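Long-range contacts in MutT/nudix family protein (Streptococcus pneumoniae, PDB 4HFQ), which hydrolyses the diphosphate linkage of UDP-X compounds, among them precursors of peptidoglycan biosynthesis, as a member of the Nudix hydrolase family: residues 137-142 against 178-183; 67-72 against 141-146; 86-91 against 162-167. All coordinates share one frame; numbering follows the deposited sequence.

Overall arrangement
All three contacts lie in one Nudix domain. Contacts 1 and 2, centres about 10 Å apart, share Lys141 and Gln142, and Arg181 O to Lys145 NZ, 2.7 Å, marks a probable hydrogen bond between them. Contact 3, its centre about 18 Å from that of contact 1, is joined to it by a salt bridge, Arg181 NH1 to Glu90 OE1 at 2.9 Å in the modelled conformer of Glu90. Contacts 2 and 3 do not touch (nearest atoms about 9 Å) but belong to one mixed sheet. A Tris molecule, probably from the crystallisation liquor, hydrogen-bonds Gln139, Asp71 and Lys145, consistent with a pocket beside contacts 1 and 2.

Contact 1: residues 137-142 against 178-183; sequences QLQSKQ and SEKRIT. With EDO (1,2-ethanediol), chain C.
Gln137 and Lys180 reach across to each other's segments, each donating to a backbone carbonyl. CB of Gln137 already points across the contact, and the bend at chi2 (-110°) sets CD. From there NE2 meets Glu179 O at 3.0 Å with an N-H...O angle of 174°, nearly straight, and that oxygen also lies in the plane of the amide. CG of Gln137 rests 3.5 Å from Lys180 O, while OE1 is taken by Gln186. In the reverse direction, Lys180 NZ donates to Leu138 O at 3.0 Å, lying in the plane of that carbonyl; the ammonium also bonds Lys60 O and Glu57 O of the second subunit. Gln139 runs antiparallel to the lysine side chain, and its NE2 is divided between two acceptors, Lys180 O at 3.1 Å, approached on a lone pair, and Gln137 O at 3.0 Å. Both oxygens lie close to its amide plane, which fixes the rotation of the group. An ethanediol, probably from the crystallisation liquor, bonds Glu179 N and Lys180 N. These bonds clasp two loops of the Nudix domain, one leading into strand 143-153 and the other into helix 184-194, beside the subunit interface.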
loop_
_atom_site.group_PDB
_atom_site.type_symbol
_atom_site.label_atom_id
_atom_site.label_comp_id
_atom_site.label_asym_id
_atom_site.label_seq_id
_atom_site.Cartn_x
_atom_site.Cartn_y
_atom_site.Cartn_z
ATOM N N GLN A 137 -5.821 2.525 -11.394
ATOM C CA GLN A 137 -6.744 3.624 -11.208
ATOM C C GLN A 137 -6.077 4.688 -10.341
ATOM O O GLN A 137 -6.502 4.983 -9.214
ATOM C CB GLN A 137 -8.054 3.126 -10.586
ATOM C CG GLN A 137 -7.928 2.373 -9.242
ATOM C CD GLN A 137 -8.226 0.877 -9.318
ATOM O OE1 GLN A 137 -7.419 0.048 -8.897
ATOM N NE2 GLN A 137 -9.414 0.523 -9.820
ATOM N N LEU A 138 -5.052 5.301 -10.924
ATOM C CA LEU A 138 -4.250 6.263 -10.206
ATOM C C LEU A 138 -5.114 7.347 -9.574
ATOM O O LEU A 138 -6.065 7.864 -10.188
ATOM C CB LEU A 138 -3.216 6.882 -11.137
ATOM C CG LEU A 138 -2.277 7.918 -10.494
ATOM C CD1 LEU A 138 -1.384 7.325 -9.412
ATOM C CD2 LEU A 138 -1.428 8.580 -11.576
ATOM N N GLN A 139 -4.795 7.688 -8.333
ATOM C CA GLN A 139 -5.554 8.676 -7.572
ATOM C C GLN A 139 -4.653 9.246 -6.469
ATOM O O GLN A 139 -3.522 8.770 -6.275
ATOM C CB GLN A 139 -6.858 8.075 -7.035
ATOM C CG GLN A 139 -6.639 6.768 -6.279
ATOM C CD GLN A 139 -7.932 6.055 -5.995
ATOM O OE1 GLN A 139 -8.625 6.366 -5.041
ATOM N NE2 GLN A 139 -8.266 5.080 -6.851
ATOM N N SER A 140 -5.150 10.244 -5.742
ATOM C CA SER A 140 -4.284 10.984 -4.811
ATOM C C SER A 140 -3.629 10.057 -3.788
ATOM O O SER A 140 -2.429 10.222 -3.487
ATOM C CB SER A 140 -5.046 12.116 -4.138
ATOM O OG SER A 140 -6.173 11.652 -3.445
ATOM N N LYS A 141 -4.382 9.074 -3.287
ATOM C CA LYS A 141 -3.816 8.091 -2.374
ATOM C C LYS A 141 -3.533 6.806 -3.107
ATOM O O LYS A 141 -4.311 6.377 -3.961
ATOM C CB LYS A 141 -4.750 7.793 -1.197
ATOM C CG LYS A 141 -4.981 8.957 -0.234
ATOM C CD LYS A 141 -3.699 9.387 0.468
ATOM C CE LYS A 141 -3.930 10.395 1.596
ATOM N NZ LYS A 141 -4.340 11.752 1.109
ATOM N N GLN A 142 -2.432 6.155 -2.729
ATOM C CA GLN A 142 -2.154 4.791 -3.172
ATOM C C GLN A 142 -2.798 3.785 -2.231
ATOM O O GLN A 142 -2.616 3.870 -1.018
ATOM C CB GLN A 142 -0.650 4.568 -3.231
ATOM C CG GLN A 142 -0.269 3.196 -3.769
ATOM C CD GLN A 142 1.215 2.998 -3.861
ATOM O OE1 GLN A 142 1.951 3.557 -3.047
ATOM N NE2 GLN A 142 1.677 2.224 -4.846
ATOM N N SER A 178 -17.385 2.373 -11.656
ATOM C CA SER A 178 -16.734 3.416 -10.873
ATOM C C SER A 178 -15.246 3.077 -10.883
ATOM O O SER A 178 -14.761 2.307 -10.048
ATOM C CB SER A 178 -17.291 3.398 -9.454
ATOM O OG SER A 178 -16.651 4.373 -8.644
ATOM N N GLU A 179 -14.518 3.631 -11.845
ATOM C CA GLU A 179 -13.188 3.160 -12.174
ATOM C C GLU A 179 -12.156 3.364 -11.064
ATOM O O GLU A 179 -11.204 2.591 -10.979
ATOM C CB GLU A 179 -12.700 3.770 -13.483
ATOM C CG GLU A 179 -13.452 3.204 -14.686
ATOM C CD GLU A 179 -12.911 3.674 -16.013
ATOM O OE1 GLU A 179 -13.000 4.886 -16.275
ATOM O OE2 GLU A 179 -12.413 2.827 -16.799
ATOM N N LYS A 180 -12.360 4.359 -10.203
ATOM C CA LYS A 180 -11.446 4.562 -9.072
ATOM C C LYS A 180 -11.572 3.428 -8.069
ATOM O O LYS A 180 -10.669 3.233 -7.246
ATOM C CB LYS A 180 -11.707 5.911 -8.394
ATOM C CG LYS A 180 -11.516 7.130 -9.298
ATOM C CD LYS A 180 -10.055 7.434 -9.573
ATOM C CE LYS A 180 -9.972 8.626 -10.518
ATOM N NZ LYS A 180 -8.671 9.334 -10.440
ATOM N N ARG A 181 -12.659 2.657 -8.166
ATOM C CA ARG A 181 -12.916 1.509 -7.282
ATOM C C ARG A 181 -12.674 0.158 -7.928
ATOM O O ARG A 181 -12.176 -0.767 -7.267
ATOM C CB ARG A 181 -14.341 1.562 -6.727
ATOM C CG ARG A 181 -14.597 2.821 -5.929
ATOM C CD ARG A 181 -16.042 2.962 -5.502
ATOM N NE ARG A 181 -16.228 4.313 -5.002
ATOM C CZ ARG A 181 -17.391 4.941 -4.917
ATOM N NH1 ARG A 181 -18.505 4.319 -5.264
ATOM N NH2 ARG A 181 -17.445 6.185 -4.452
ATOM N N ILE A 182 -13.007 0.028 -9.214
ATOM C CA ILE A 182 -12.748 -1.193 -9.956
ATOM C C ILE A 182 -12.828 -0.878 -11.437
ATOM O O ILE A 182 -13.667 -0.065 -11.848
ATOM C CB ILE A 182 -13.728 -2.349 -9.572
ATOM C CG1 ILE A 182 -13.102 -3.718 -9.859
ATOM C CG2 ILE A 182 -15.108 -2.176 -10.233
ATOM C CD1 ILE A 182 -11.925 -4.094 -8.965
ATOM N N THR A 183 -11.954 -1.496 -12.216
ATOM C CA THR A 183 -11.971 -1.287 -13.669
ATOM C C THR A 183 -12.385 -2.558 -14.403
ATOM O O THR A 183 -12.313 -3.670 -13.865
ATOM C CB THR A 183 -10.607 -0.820 -14.226
ATOM O OG1 THR A 183 -9.669 -1.899 -14.159
ATOM C CG2 THR A 183 -10.051 0.390 -13.464
HETATM C C1 EDO C . -15.836 6.847 -11.812
HETATM O O1 EDO C . -15.503 6.155 -13.029
HETATM C C2 EDO C . -14.636 6.922 -10.871
HETATM O O2 EDO C . -14.820 6.153 -9.669
#

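Contact 2: residues 67-72 against 141-146; sequences TPLMDV and KQYTKF. With PGE (triethylene glycol), chain O; TRS (2-amino-2-hydroxymethyl-propane-1,3-diol), chain E; EDO (1,2-ethanediol), chain Y.
Asp71 OD2 is gripped by Lys145 NZ in a salt bridge of 2.7 Å and, beyond the two segments, by Arg73 NE. The lysine nitrogen comes from above the carboxylate plane, 67° out of it. Strands 69-72 and 143-146 carry this pair as parallel neighbours in the mixed sheet of the Nudix fold, their short axes 4.6 Å apart and 25° from exact alignment. Leu69, Met70, Asp71 and Val72 pair in turn with Tyr143, Thr144, Lys145 and Phe146. Backbone bonds alternate between the strands: Leu69 N to Gln142 O, Thr144 N to Leu69 O, Asp71 N to Thr144 O and Phe146 N to Asp71 O. On the face of Asp71 and Lys145, Leu69 CB lies 3.6 Å from Tyr143 CD2, and the two side chains cross obliquely. The Tris nitrogen sits over one face of the tyrosine ring, offset toward the rim, while Met70 O is at the ring edge. Tris O1 donates to Asp71 OD1 and Lys145 NZ to Tris O3, so one small molecule bonds both partners of the salt bridge, the aspartate through the oxygen the lysine does not use. On the face of Met70, Val72 and Phe146, the Phe146 ring meets Phe146 of the second subunit, while Val72 packs on helix 106-118. Within the chain, Asp71 O lies at the ring edge, 3.6 Å from Phe146 CD1.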
loop_
_atom_site.group_PDB
_atom_site.type_symbol
_atom_site.label_atom_id
_atom_site.label_comp_id
_atom_site.label_asym_id
_atom_site.label_seq_id
_atom_site.Cartn_x
_atom_site.Cartn_y
_atom_site.Cartn_z
ATOM N N THR A 67 1.992 5.029 4.454
ATOM C CA THR A 67 2.034 3.748 3.744
ATOM C C THR A 67 0.876 3.738 2.754
ATOM O O THR A 67 -0.075 4.494 2.889
ATOM C CB THR A 67 1.919 2.496 4.681
ATOM O OG1 THR A 67 0.564 2.275 5.075
ATOM C CG2 THR A 67 2.813 2.618 5.933
ATOM N N PRO A 68 0.908 2.820 1.783
ATOM C CA PRO A 68 -0.306 2.575 1.008
ATOM C C PRO A 68 -1.466 2.208 1.938
ATOM O O PRO A 68 -1.257 1.561 2.980
ATOM C CB PRO A 68 0.098 1.412 0.096
ATOM C CG PRO A 68 1.576 1.554 -0.062
ATOM C CD PRO A 68 2.034 2.004 1.304
ATOM N N LEU A 69 -2.660 2.647 1.568
ATOM C CA LEU A 69 -3.855 2.408 2.370
ATOM C C LEU A 69 -4.574 1.136 1.953
ATOM O O LEU A 69 -4.404 0.652 0.828
ATOM C CB LEU A 69 -4.796 3.595 2.243
ATOM C CG LEU A 69 -4.244 4.959 2.668
ATOM C CD1 LEU A 69 -5.303 6.033 2.417
ATOM C CD2 LEU A 69 -3.853 4.937 4.128
ATOM N N MET A 70 -5.353 0.570 2.874
ATOM C CA MET A 70 -6.163 -0.617 2.586
ATOM C C MET A 70 -7.480 -0.275 1.903
ATOM O O MET A 70 -8.212 0.621 2.339
ATOM C CB MET A 70 -6.464 -1.403 3.875
ATOM C CG MET A 70 -7.406 -2.597 3.685
ATOM S SD MET A 70 -7.685 -3.546 5.197
ATOM C CE MET A 70 -6.180 -3.052 6.040
ATOM N N ASP A 71 -7.756 -0.988 0.817
ATOM C CA ASP A 71 -9.106 -1.056 0.244
ATOM C C ASP A 71 -9.436 -2.530 0.105
ATOM O O ASP A 71 -8.577 -3.353 -0.262
ATOM C CB ASP A 71 -9.155 -0.355 -1.123
ATOM C CG ASP A 71 -10.521 -0.390 -1.761
ATOM O OD1 ASP A 71 -11.346 0.476 -1.449
ATOM O OD2 ASP A 71 -10.775 -1.283 -2.602
ATOM N N VAL A 72 -10.668 -2.877 0.461
ATOM C CA VAL A 72 -11.142 -4.277 0.340
ATOM C C VAL A 72 -12.339 -4.354 -0.583
ATOM O O VAL A 72 -13.175 -3.447 -0.601
ATOM C CB VAL A 72 -11.461 -4.937 1.717
ATOM C CG1 VAL A 72 -10.196 -5.037 2.557
ATOM C CG2 VAL A 72 -12.573 -4.201 2.476
ATOM N N LYS A 141 -4.382 9.074 -3.287
ATOM C CA LYS A 141 -3.816 8.091 -2.374
ATOM C C LYS A 141 -3.533 6.806 -3.107
ATOM O O LYS A 141 -4.311 6.377 -3.961
ATOM C CB LYS A 141 -4.750 7.793 -1.197
ATOM C CG LYS A 141 -4.981 8.957 -0.234
ATOM C CD LYS A 141 -3.699 9.387 0.468
ATOM C CE LYS A 141 -3.930 10.395 1.596
ATOM N NZ LYS A 141 -4.340 11.752 1.109
ATOM N N GLN A 142 -2.432 6.155 -2.729
ATOM C CA GLN A 142 -2.154 4.791 -3.172
ATOM C C GLN A 142 -2.798 3.785 -2.231
ATOM O O GLN A 142 -2.616 3.870 -1.018
ATOM C CB GLN A 142 -0.650 4.568 -3.231
ATOM C CG GLN A 142 -0.269 3.196 -3.769
ATOM C CD GLN A 142 1.215 2.998 -3.861
ATOM O OE1 GLN A 142 1.951 3.557 -3.047
ATOM N NE2 GLN A 142 1.677 2.224 -4.846
ATOM N N TYR A 143 -3.541 2.829 -2.796
ATOM C CA TYR A 143 -4.138 1.729 -2.054
ATOM C C TYR A 143 -3.587 0.391 -2.494
ATOM O O TYR A 143 -3.258 0.181 -3.663
ATOM C CB TYR A 143 -5.661 1.679 -2.257
ATOM C CG TYR A 143 -6.410 2.827 -1.630
ATOM C CD1 TYR A 143 -6.531 4.050 -2.280
ATOM C CD2 TYR A 143 -7.032 2.683 -0.392
ATOM C CE1 TYR A 143 -7.220 5.109 -1.693
ATOM C CE2 TYR A 143 -7.733 3.730 0.197
ATOM C CZ TYR A 143 -7.824 4.939 -0.465
ATOM O OH TYR A 143 -8.513 5.978 0.147
ATOM N N THR A 144 -3.484 -0.519 -1.524
ATOM C CA THR A 144 -3.446 -1.963 -1.803
ATOM C C THR A 144 -4.893 -2.450 -1.780
ATOM O O THR A 144 -5.553 -2.441 -0.736
ATOM C CB THR A 144 -2.621 -2.743 -0.755
ATOM O OG1 THR A 144 -3.185 -2.537 0.542
ATOM C CG2 THR A 144 -1.159 -2.257 -0.739
ATOM N N LYS A 145 -5.364 -2.870 -2.950
ATOM C CA LYS A 145 -6.759 -3.236 -3.124
ATOM C C LYS A 145 -6.877 -4.762 -3.102
ATOM O O LYS A 145 -6.499 -5.449 -4.059
ATOM C CB LYS A 145 -7.265 -2.614 -4.428
ATOM C CG LYS A 145 -8.710 -2.992 -4.796
ATOM C CD LYS A 145 -9.123 -2.300 -6.106
ATOM C CE LYS A 145 -9.273 -0.790 -5.982
ATOM N NZ LYS A 145 -10.454 -0.365 -5.171
ATOM N N PHE A 146 -7.337 -5.275 -1.966
ATOM C CA PHE A 146 -7.551 -6.724 -1.778
ATOM C C PHE A 146 -8.898 -7.062 -2.397
ATOM O O PHE A 146 -9.898 -6.413 -2.088
ATOM C CB PHE A 146 -7.658 -7.054 -0.290
ATOM C CG PHE A 146 -6.390 -6.885 0.492
ATOM C CD1 PHE A 146 -6.030 -5.647 0.990
ATOM C CD2 PHE A 146 -5.573 -7.982 0.765
ATOM C CE1 PHE A 146 -4.874 -5.483 1.743
ATOM C CE2 PHE A 146 -4.407 -7.828 1.509
ATOM C CZ PHE A 146 -4.045 -6.576 1.974
HETATM C C1 PGE O . -1.121 6.716 0.245
HETATM O O1 PGE O . -0.681 7.605 -0.828
HETATM C C2 PGE O . -0.622 7.073 1.668
HETATM O O2 PGE O . -1.419 8.122 2.220
HETATM C C3 PGE O . -0.968 8.589 3.478
HETATM C C4 PGE O . -1.848 7.972 4.549
HETATM O O4 PGE O . -1.452 3.949 5.892
HETATM C C6 PGE O . -0.882 5.163 6.374
HETATM C C5 PGE O . -0.525 6.138 5.265
HETATM O O3 PGE O . -1.001 7.449 5.560
HETATM C C TRS E . -11.014 3.879 -3.481
HETATM C C1 TRS E . -11.905 3.951 -2.254
HETATM C C2 TRS E . -10.980 5.143 -4.312
HETATM C C3 TRS E . -11.573 2.797 -4.332
HETATM N N TRS E . -9.665 3.281 -3.372
HETATM O O1 TRS E . -11.479 3.132 -1.176
HETATM O O2 TRS E . -10.462 6.196 -3.471
HETATM O O3 TRS E . -10.311 2.292 -4.729
HETATM C C1 EDO Y . -2.288 -2.839 3.309
HETATM O O1 EDO Y . -1.315 -3.353 4.228
HETATM C C2 EDO Y . -2.071 -1.323 3.113
HETATM O O2 EDO Y . -2.257 -0.520 4.340
#

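Contact 3: residues 86-91 against 162-167. With SO4 (sulfate ion), chain G.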
loop_
_atom_site.group_PDB
_atom_site.type_symbol
_atom_site.label_atom_id
_atom_site.label_comp_id
_atom_site.label_asym_id
_atom_site.label_seq_id
_atom_site.Cartn_x
_atom_site.Cartn_y
_atom_site.Cartn_z
ATOM N N ARG A 86 -24.314 -0.022 -6.679
ATOM C CA ARG A 86 -24.277 1.384 -7.080
ATOM C C ARG A 86 -24.579 2.244 -5.869
ATOM O O ARG A 86 -25.606 2.067 -5.216
ATOM C CB ARG A 86 -25.269 1.657 -8.234
ATOM C CG ARG A 86 -25.280 3.103 -8.716
ATOM C CD ARG A 86 -26.167 3.302 -9.945
ATOM N NE ARG A 86 -27.590 3.066 -9.680
ATOM C CZ ARG A 86 -28.420 3.957 -9.143
ATOM N NH1 ARG A 86 -27.993 5.161 -8.764
ATOM N NH2 ARG A 86 -29.694 3.643 -8.961
ATOM N N GLY A 87 -23.652 3.153 -5.552
ATOM C CA GLY A 87 -23.827 4.021 -4.386
ATOM C C GLY A 87 -24.924 5.055 -4.569
ATOM O O GLY A 87 -25.193 5.495 -5.694
ATOM N N GLN A 88 -25.538 5.463 -3.468
ATOM C CA GLN A 88 -26.435 6.630 -3.503
ATOM C C GLN A 88 -25.703 7.849 -4.049
ATOM O O GLN A 88 -24.531 8.082 -3.732
ATOM C CB GLN A 88 -27.018 6.941 -2.113
ATOM C CG GLN A 88 -27.892 5.839 -1.519
ATOM C CD GLN A 88 -29.305 5.730 -2.106
ATOM O OE1 GLN A 88 -30.101 4.909 -1.646
ATOM N NE2 GLN A 88 -29.619 6.532 -3.122
ATOM N N GLY A 89 -26.394 8.602 -4.909
ATOM C CA GLY A 89 -25.819 9.785 -5.536
ATOM C C GLY A 89 -24.820 9.520 -6.649
ATOM O O GLY A 89 -24.152 10.442 -7.126
ATOM N N GLU A 90 -24.718 8.263 -7.068
ATOM C CA GLU A 90 -23.749 7.876 -8.085
ATOM C C GLU A 90 -24.405 7.117 -9.230
ATOM O O GLU A 90 -25.434 6.476 -9.042
ATOM C CB GLU A 90 -22.600 7.080 -7.451
ATOM C CG GLU A 90 -21.705 7.939 -6.566
ATOM C CD GLU A 90 -20.746 7.146 -5.695
ATOM O OE1 GLU A 90 -20.899 5.912 -5.588
ATOM O OE2 GLU A 90 -19.848 7.774 -5.097
ATOM N N ASP A 91 -23.810 7.213 -10.417
ATOM C CA ASP A 91 -24.352 6.579 -11.607
ATOM C C ASP A 91 -23.625 5.295 -12.002
ATOM O O ASP A 91 -24.056 4.588 -12.912
ATOM C CB ASP A 91 -24.349 7.567 -12.774
ATOM C CG ASP A 91 -22.953 7.869 -13.294
ATOM O OD1 ASP A 91 -22.003 8.014 -12.496
ATOM O OD2 ASP A 91 -22.793 7.970 -14.527
ATOM N N GLU A 162 -26.243 4.250 2.041
ATOM C CA GLU A 162 -25.007 4.070 1.291
ATOM C C GLU A 162 -25.219 3.558 -0.140
ATOM O O GLU A 162 -24.577 4.051 -1.067
ATOM C CB GLU A 162 -24.062 3.136 2.056
ATOM C CG GLU A 162 -22.726 2.953 1.359
ATOM C CD GLU A 162 -21.788 1.960 2.026
ATOM O OE1 GLU A 162 -22.133 1.331 3.065
ATOM O OE2 GLU A 162 -20.673 1.820 1.484
ATOM N N ILE A 163 -26.098 2.570 -0.295
ATOM C CA ILE A 163 -26.231 1.826 -1.550
ATOM C C ILE A 163 -27.631 1.970 -2.157
ATOM O O ILE A 163 -28.639 1.665 -1.504
ATOM C CB ILE A 163 -25.901 0.321 -1.352
ATOM C CG1 ILE A 163 -24.487 0.130 -0.769
ATOM C CG2 ILE A 163 -26.107 -0.475 -2.640
ATOM C CD1 ILE A 163 -23.337 0.565 -1.660
ATOM N N ALA A 164 -27.663 2.433 -3.409
ATOM C CA ALA A 164 -28.920 2.601 -4.159
ATOM C C ALA A 164 -29.413 1.309 -4.792
ATOM O O ALA A 164 -30.618 1.069 -4.858
ATOM C CB ALA A 164 -28.756 3.663 -5.234
ATOM N N ASP A 165 -28.503 0.476 -5.283
ATOM C CA ASP A 165 -28.906 -0.714 -6.028
ATOM C C ASP A 165 -27.826 -1.777 -5.990
ATOM O O ASP A 165 -26.645 -1.478 -5.766
ATOM C CB ASP A 165 -29.258 -0.341 -7.483
ATOM C CG ASP A 165 -30.206 -1.344 -8.156
ATOM O OD1 ASP A 165 -30.726 -2.261 -7.495
ATOM O OD2 ASP A 165 -30.413 -1.202 -9.383
ATOM N N LEU A 166 -28.262 -3.017 -6.167
ATOM C CA LEU A 166 -27.407 -4.176 -6.250
ATOM C C LEU A 166 -27.950 -5.053 -7.355
ATOM O O LEU A 166 -29.147 -5.396 -7.362
ATOM C CB LEU A 166 -27.405 -4.932 -4.917
ATOM C CG LEU A 166 -26.579 -6.226 -4.820
ATOM C CD1 LEU A 166 -26.201 -6.499 -3.376
ATOM C CD2 LEU A 166 -27.325 -7.425 -5.408
ATOM N N GLN A 167 -27.083 -5.416 -8.284
ATOM C CA GLN A 167 -27.457 -6.339 -9.353
ATOM C C GLN A 167 -26.311 -7.271 -9.691
ATOM O O GLN A 167 -25.139 -6.994 -9.349
ATOM C CB GLN A 167 -27.883 -5.587 -10.622
ATOM C CG GLN A 167 -29.135 -4.731 -10.483
ATOM C CD GLN A 167 -29.487 -3.979 -11.753
ATOM O OE1 GLN A 167 -29.173 -4.417 -12.867
ATOM N NE2 GLN A 167 -30.135 -2.828 -11.591
HETATM S S SO4 G . -31.212 6.934 -8.177
HETATM O O1 SO4 G . -31.260 8.036 -7.212
HETATM O O2 SO4 G . -30.038 7.177 -9.050
HETATM O O3 SO4 G . -31.139 5.612 -7.501
HETATM O O4 SO4 G . -32.496 7.030 -8.893
HETATM O O HOH W 1 -29.730 1.220 -10.509
#
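Arg86 and Asp165 are joined through their backbones, Arg86 N donating to Asp165 O at 2.9 Å with an N-H...O angle of 168°. The carbonyl of Arg86 takes two donors in return: Ala164 N at 2.8 Å, nearly along the C=O axis, and Asp165 N in a weak bond of 3.3 Å. Two successive residues facing one define a classic beta bulge, and the pairing accordingly slips by one before Gly87 and Ile163, a non-hydrogen-bonded antiparallel pair. It joins the end of strand 81-87 to strand 163-170 at an edge of the Nudix sheet. Gln88 N then bonds Glu162 O at 2.9 Å from above the carbonyl plane, as the chain enters the type II turn from Gly87 to Glu90, closed by Glu90 N to Gly87 O. The Arg86 side chain folds back at chi3 (65°), and Ala164 CB lies over one face of its guanidinium, offset toward the rim. At its edge, in plane, lie Glu90 O, sulfate O3 and a water. Arg86 NH1 donates to Glu90 O at 2.9 Å and, separately, to O2 of the sulfate, probably from the crystallisation liquor. Arg86 NH2 reaches sulfate O3 at 2.8 Å. That water accepts from Arg86 NH2 and donates to Asp165 OD2, bridging opposite charges whose atoms stand 4.9 Å apart. The same carboxylate oxygen also accepts from Gln167 NE2 at 2.8 Å, from above its plane.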